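Local coordinates for XAC2610 protein (Xanthomonas axonopodis pv. citri, PDB 4QTQ), which probably serves as an immunity protein, inhibiting a peptidoglycan hydrolase linked to the type IV secretion system with which Xanthomonas kills other bacteria, at residues T97-D102 / D106-S111; Y122-F127 / G149-K154. All coordinates share one frame; numbering follows the deposited sequence.

Contact 1: residues T97-D102 / D106-S111; sequences TDINGD and DVVVWS. With CA (calcium ion), chain B.
The carboxylate of Asp106 offers both oxygens to the calcium ion: OD1 and OD2 each lie 2.6 Å from the metal, and OD2 also accepts Ile99 N at 2.7 Å through its anti lone pair, directed away from OD1. OD1 in turn receives Phe127 N. Metal and amides thus fix the rotation of this flat group. Asp98, its carboxylate plane turned 53° from that of Asp106, has CG anti to the backbone N (chi1 -177°), which takes OD1 to 2.3 Å from calcium although its CB points away from 106-111; its OD2 takes Gly103 N. The amide of Asn100, 72° from the Asp106 plane, provides a neutral ligand. The aspartates suit their places because short, charged side chains can converge on one cation. The sequence is an Asp-x-Asn-x-Asp-Gly calcium loop, here joining two strands as in integrin-type beta-propellers; Asp102 OD1 and the backbone O of His104 complete the protein ligands. Water 1, also a calcium ligand, donates to Asp102 OD2 at 2.6 Å. At the loop's base Thr97 and Asp106 form an antiparallel hydrogen-bonded pair, Asp106 N lying 2.8 Å from Thr97 O. Branched Ile99 and Val108 cross almost at right angles, CD1 against CG2 at 3.7 Å.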
loop_
_atom_site.group_PDB
_atom_site.type_symbol
_atom_site.label_atom_id
_atom_site.label_comp_id
_atom_site.label_asym_id
_atom_site.label_seq_id
_atom_site.Cartn_x
_atom_site.Cartn_y
_atom_site.Cartn_z
ATOM N N THR A 97 1.403 9.233 1.783
ATOM C CA THR A 97 1.831 8.868 3.119
ATOM C C THR A 97 3.344 8.690 3.088
ATOM O O THR A 97 3.889 8.181 2.104
ATOM C CB THR A 97 1.146 7.559 3.580
ATOM O OG1 THR A 97 1.411 7.337 4.964
ATOM C CG2 THR A 97 1.641 6.341 2.773
ATOM N N ASP A 98 4.023 9.140 4.141
ATOM C CA ASP A 98 5.479 9.012 4.221
ATOM C C ASP A 98 5.766 7.671 4.830
ATOM O O ASP A 98 5.553 7.461 6.012
ATOM C CB ASP A 98 6.096 10.125 5.078
ATOM C CG ASP A 98 7.624 10.067 5.124
ATOM O OD1 ASP A 98 8.258 9.486 4.200
ATOM O OD2 ASP A 98 8.188 10.624 6.097
ATOM N N ILE A 99 6.234 6.748 4.009
ATOM C CA ILE A 99 6.449 5.378 4.445
ATOM C C ILE A 99 7.813 5.262 5.119
ATOM O O ILE A 99 7.942 4.594 6.143
ATOM C CB ILE A 99 6.319 4.390 3.257
ATOM C CG1 ILE A 99 4.866 4.393 2.748
ATOM C CG2 ILE A 99 6.743 2.981 3.661
ATOM C CD1 ILE A 99 4.632 3.626 1.466
ATOM N N ASN A 100 8.819 5.926 4.559
ATOM C CA ASN A 100 10.187 5.768 5.056
ATOM C C ASN A 100 10.667 6.837 6.053
ATOM O O ASN A 100 11.852 6.881 6.381
ATOM C CB ASN A 100 11.176 5.609 3.889
ATOM C CG ASN A 100 11.212 6.805 2.964
ATOM O OD1 ASN A 100 10.396 7.728 3.052
ATOM N ND2 ASN A 100 12.152 6.777 2.045
ATOM N N GLY A 101 9.753 7.677 6.532
ATOM C CA GLY A 101 10.037 8.597 7.634
ATOM C C GLY A 101 10.998 9.747 7.363
ATOM O O GLY A 101 11.512 10.357 8.301
ATOM N N ASP A 102 11.229 10.073 6.099
ATOM C CA ASP A 102 12.149 11.156 5.755
ATOM C C ASP A 102 11.471 12.520 5.614
ATOM O O ASP A 102 12.114 13.483 5.228
ATOM C CB ASP A 102 12.926 10.814 4.475
ATOM C CG ASP A 102 12.058 10.845 3.214
ATOM O OD1 ASP A 102 10.818 10.924 3.305
ATOM O OD2 ASP A 102 12.638 10.791 2.115
ATOM N N ASP A 106 5.240 9.722 0.170
ATOM C CA ASP A 106 5.382 8.737 -0.865
ATOM C C ASP A 106 3.977 8.411 -1.370
ATOM O O ASP A 106 2.990 8.956 -0.876
ATOM C CB ASP A 106 6.069 7.514 -0.272
ATOM C CG ASP A 106 7.332 7.885 0.490
ATOM O OD1 ASP A 106 8.242 8.495 -0.124
ATOM O OD2 ASP A 106 7.416 7.592 1.703
ATOM N N VAL A 107 3.877 7.517 -2.351
ATOM C CA VAL A 107 2.602 7.262 -2.997
ATOM C C VAL A 107 2.339 5.759 -3.108
ATOM O O VAL A 107 3.241 4.971 -3.442
ATOM C CB VAL A 107 2.519 7.938 -4.389
ATOM C CG1 VAL A 107 1.172 7.659 -5.057
ATOM C CG2 VAL A 107 2.753 9.426 -4.261
ATOM N N VAL A 108 1.105 5.385 -2.787
ATOM C CA VAL A 108 0.661 4.000 -2.833
ATOM C C VAL A 108 -0.587 3.942 -3.698
ATOM O O VAL A 108 -1.536 4.706 -3.503
ATOM C CB VAL A 108 0.348 3.446 -1.424
ATOM C CG1 VAL A 108 -0.143 2.010 -1.515
ATOM C CG2 VAL A 108 1.555 3.544 -0.515
ATOM N N VAL A 109 -0.586 3.029 -4.655
ATOM C CA VAL A 109 -1.643 2.955 -5.639
ATOM C C VAL A 109 -2.261 1.544 -5.636
ATOM O O VAL A 109 -1.539 0.542 -5.648
ATOM C CB VAL A 109 -1.074 3.338 -7.015
ATOM C CG1 VAL A 109 -2.038 3.010 -8.126
ATOM C CG2 VAL A 109 -0.724 4.829 -7.038
ATOM N N TRP A 110 -3.591 1.477 -5.588
ATOM C CA TRP A 110 -4.294 0.200 -5.672
ATOM C C TRP A 110 -4.244 -0.238 -7.122
ATOM O O TRP A 110 -5.016 0.249 -7.951
ATOM C CB TRP A 110 -5.730 0.327 -5.163
ATOM C CG TRP A 110 -6.553 -0.944 -5.333
ATOM C CD1 TRP A 110 -6.093 -2.190 -5.672
ATOM C CD2 TRP A 110 -7.974 -1.079 -5.163
ATOM N NE1 TRP A 110 -7.144 -3.080 -5.755
ATOM C CE2 TRP A 110 -8.305 -2.430 -5.429
ATOM C CE3 TRP A 110 -9.005 -0.181 -4.839
ATOM C CZ2 TRP A 110 -9.610 -2.899 -5.378
ATOM C CZ3 TRP A 110 -10.302 -0.651 -4.788
ATOM C CH2 TRP A 110 -10.595 -2.003 -5.058
ATOM N N SER A 111 -3.314 -1.143 -7.429
ATOM C CA SER A 111 -3.007 -1.514 -8.814
ATOM C C SER A 111 -3.385 -2.946 -9.208
ATOM O O SER A 111 -3.349 -3.278 -10.385
ATOM C CB SER A 111 -1.516 -1.332 -9.081
ATOM O OG SER A 111 -0.744 -2.145 -8.209
HETATM CA CA CA B . 9.195 9.476 2.054
HETATM O O HOH W 1 10.854 9.772 0.475
#

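Contact 2: residues Y122-F127 / G149-K154; sequences YSVYLF and GLFSVK
Leu150 starts its contact with Tyr122 at CB, which lies over one face of the phenol ring, 4.0 Å from Tyr122 CE1. CG, anti to the backbone N (chi1 -172°), carries the CD1 methyl to 4.1 Å above the plane of the Tyr122 ring, offset toward its rim. The same methyl sits 3.8 Å over the centre of the ring of Phe151, so one branch of leucine is held between two aromatics, and the side chain also touches Val108. Phe151 then reaches the strand itself: its ring edge, at CZ, meets Val124 CG2 at 4.1 Å, near the ring plane. Leucine and phenylalanine suit this largely buried place because they fill the contact with purely apolar surface. The polar end of Tyr122 is served by water 2, which lies 2.7 Å from OH and accepts the backbone N of Leu150 at 3.0 Å. Ile143 touches Phe151 and Leu140 touches Val124, so helix 138-143 adds to the same core. Such apolar packing of one sheet's strand against the approach to the next sheet's edge strand is consistent with neighbouring blades of a beta-propeller fragment.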
loop_
_atom_site.group_PDB
_atom_site.type_symbol
_atom_site.label_atom_id
_atom_site.label_comp_id
_atom_site.label_asym_id
_atom_site.label_seq_id
_atom_site.Cartn_x
_atom_site.Cartn_y
_atom_site.Cartn_z
ATOM N N TYR A 122 -0.985 -3.561 -4.115
ATOM C CA TYR A 122 -0.570 -2.179 -4.321
ATOM C C TYR A 122 0.803 -2.018 -4.950
ATOM O O TYR A 122 1.698 -2.860 -4.775
ATOM C CB TYR A 122 -0.564 -1.450 -2.968
ATOM C CG TYR A 122 -1.919 -1.467 -2.282
ATOM C CD1 TYR A 122 -2.309 -2.555 -1.507
ATOM C CD2 TYR A 122 -2.819 -0.417 -2.442
ATOM C CE1 TYR A 122 -3.547 -2.587 -0.890
ATOM C CE2 TYR A 122 -4.061 -0.442 -1.827
ATOM C CZ TYR A 122 -4.424 -1.532 -1.059
ATOM O OH TYR A 122 -5.658 -1.572 -0.442
ATOM N N SER A 123 0.954 -0.895 -5.656
ATOM C CA SER A 123 2.213 -0.435 -6.170
ATOM C C SER A 123 2.639 0.690 -5.246
ATOM O O SER A 123 1.876 1.630 -5.017
ATOM C CB SER A 123 2.077 0.074 -7.614
ATOM O OG SER A 123 1.715 -0.970 -8.522
ATOM N N VAL A 124 3.856 0.575 -4.716
ATOM C CA VAL A 124 4.420 1.553 -3.791
ATOM C C VAL A 124 5.547 2.321 -4.484
ATOM O O VAL A 124 6.432 1.721 -5.103
ATOM C CB VAL A 124 4.919 0.854 -2.506
ATOM C CG1 VAL A 124 5.566 1.841 -1.553
ATOM C CG2 VAL A 124 3.763 0.142 -1.828
ATOM N N TYR A 125 5.486 3.651 -4.384
ATOM C CA TYR A 125 6.500 4.555 -4.934
ATOM C C TYR A 125 7.052 5.485 -3.842
ATOM O O TYR A 125 6.303 6.284 -3.250
ATOM C CB TYR A 125 5.919 5.419 -6.063
ATOM C CG TYR A 125 5.162 4.656 -7.140
ATOM C CD1 TYR A 125 3.883 4.174 -6.900
ATOM C CD2 TYR A 125 5.721 4.428 -8.391
ATOM C CE1 TYR A 125 3.181 3.472 -7.864
ATOM C CE2 TYR A 125 5.030 3.722 -9.375
ATOM C CZ TYR A 125 3.757 3.243 -9.096
ATOM O OH TYR A 125 3.032 2.567 -10.031
ATOM N N LEU A 126 8.357 5.382 -3.579
ATOM C CA LEU A 126 9.017 6.269 -2.622
ATOM C C LEU A 126 9.558 7.512 -3.327
ATOM O O LEU A 126 10.141 7.430 -4.412
ATOM C CB LEU A 126 10.154 5.537 -1.901
ATOM C CG LEU A 126 9.781 4.330 -1.040
ATOM C CD1 LEU A 126 11.024 3.814 -0.343
ATOM C CD2 LEU A 126 8.714 4.683 -0.012
ATOM N N PHE A 127 9.373 8.668 -2.706
ATOM C CA PHE A 127 9.975 9.867 -3.225
ATOM C C PHE A 127 11.487 9.775 -3.040
ATOM O O PHE A 127 11.972 9.555 -1.933
ATOM C CB PHE A 127 9.443 11.116 -2.523
ATOM C CG PHE A 127 9.873 12.382 -3.180
ATOM C CD1 PHE A 127 9.318 12.763 -4.393
ATOM C CD2 PHE A 127 10.854 13.182 -2.609
ATOM C CE1 PHE A 127 9.725 13.924 -5.019
ATOM C CE2 PHE A 127 11.261 14.351 -3.228
ATOM C CZ PHE A 127 10.690 14.728 -4.429
ATOM N N GLY A 149 -4.107 -6.938 3.416
ATOM C CA GLY A 149 -4.318 -5.563 3.016
ATOM C C GLY A 149 -3.027 -4.795 3.175
ATOM O O GLY A 149 -2.011 -5.354 3.593
ATOM N N LEU A 150 -3.073 -3.509 2.848
ATOM C CA LEU A 150 -1.914 -2.646 2.967
ATOM C C LEU A 150 -1.323 -2.698 4.377
ATOM O O LEU A 150 -2.046 -2.734 5.373
ATOM C CB LEU A 150 -2.284 -1.207 2.610
ATOM C CG LEU A 150 -1.156 -0.174 2.488
ATOM C CD1 LEU A 150 -0.102 -0.633 1.492
ATOM C CD2 LEU A 150 -1.734 1.158 2.045
ATOM N N PHE A 151 0.003 -2.735 4.428
ATOM C CA PHE A 151 0.762 -2.721 5.675
ATOM C C PHE A 151 0.550 -1.445 6.493
ATOM O O PHE A 151 0.061 -0.436 5.980
ATOM C CB PHE A 151 2.267 -2.932 5.392
ATOM C CG PHE A 151 2.811 -2.087 4.271
ATOM C CD1 PHE A 151 3.100 -0.747 4.466
ATOM C CD2 PHE A 151 3.026 -2.639 3.009
ATOM C CE1 PHE A 151 3.607 0.033 3.431
ATOM C CE2 PHE A 151 3.521 -1.868 1.974
ATOM C CZ PHE A 151 3.819 -0.530 2.183
ATOM N N SER A 152 0.901 -1.523 7.777
ATOM C CA SER A 152 0.877 -0.366 8.681
ATOM C C SER A 152 2.317 0.043 8.940
ATOM O O SER A 152 3.201 -0.799 8.923
ATOM C CB SER A 152 0.211 -0.733 10.002
ATOM O OG SER A 152 -0.959 -1.509 9.780
ATOM N N VAL A 153 2.552 1.325 9.190
ATOM C CA VAL A 153 3.902 1.806 9.459
ATOM C C VAL A 153 3.994 2.329 10.893
ATOM O O VAL A 153 3.105 3.046 11.362
ATOM C CB VAL A 153 4.329 2.909 8.461
ATOM C CG1 VAL A 153 5.757 3.357 8.749
ATOM C CG2 VAL A 153 4.224 2.408 7.027
ATOM N N LYS A 154 5.070 1.943 11.581
ATOM C CA LYS A 154 5.373 2.420 12.940
ATOM C C LYS A 154 6.879 2.634 13.031
ATOM O O LYS A 154 7.636 1.673 13.103
ATOM C CB LYS A 154 4.933 1.379 13.977
ATOM C CG LYS A 154 5.181 1.770 15.431
ATOM C CD LYS A 154 5.282 0.548 16.338
ATOM C CE LYS A 154 5.697 0.924 17.754
ATOM N NZ LYS A 154 4.697 1.809 18.412
HETATM O O HOH W 2 -5.841 -2.856 1.897
#

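From the N terminus the chain passes through the earlier strands, then along strand 94-97 into the calcium loop, which contact 1 closes after a gap of only three residues. Strand 106-112 leads through a loop into strand 121-128, its neighbour in the same mixed sheet; Val107 O to Tyr125 N and the hydroxyls of Ser111 and Ser123 join the two. Contact 2 opens on that second strand and closes a longer loop holding strand 133-136 and helix 138-143. The two contacts follow in series, neither nesting nor crossing, with centres about 5 Å apart. Together they tie the metal site, through the mixed sheet, to the antiparallel sheet that begins with strand 152-154.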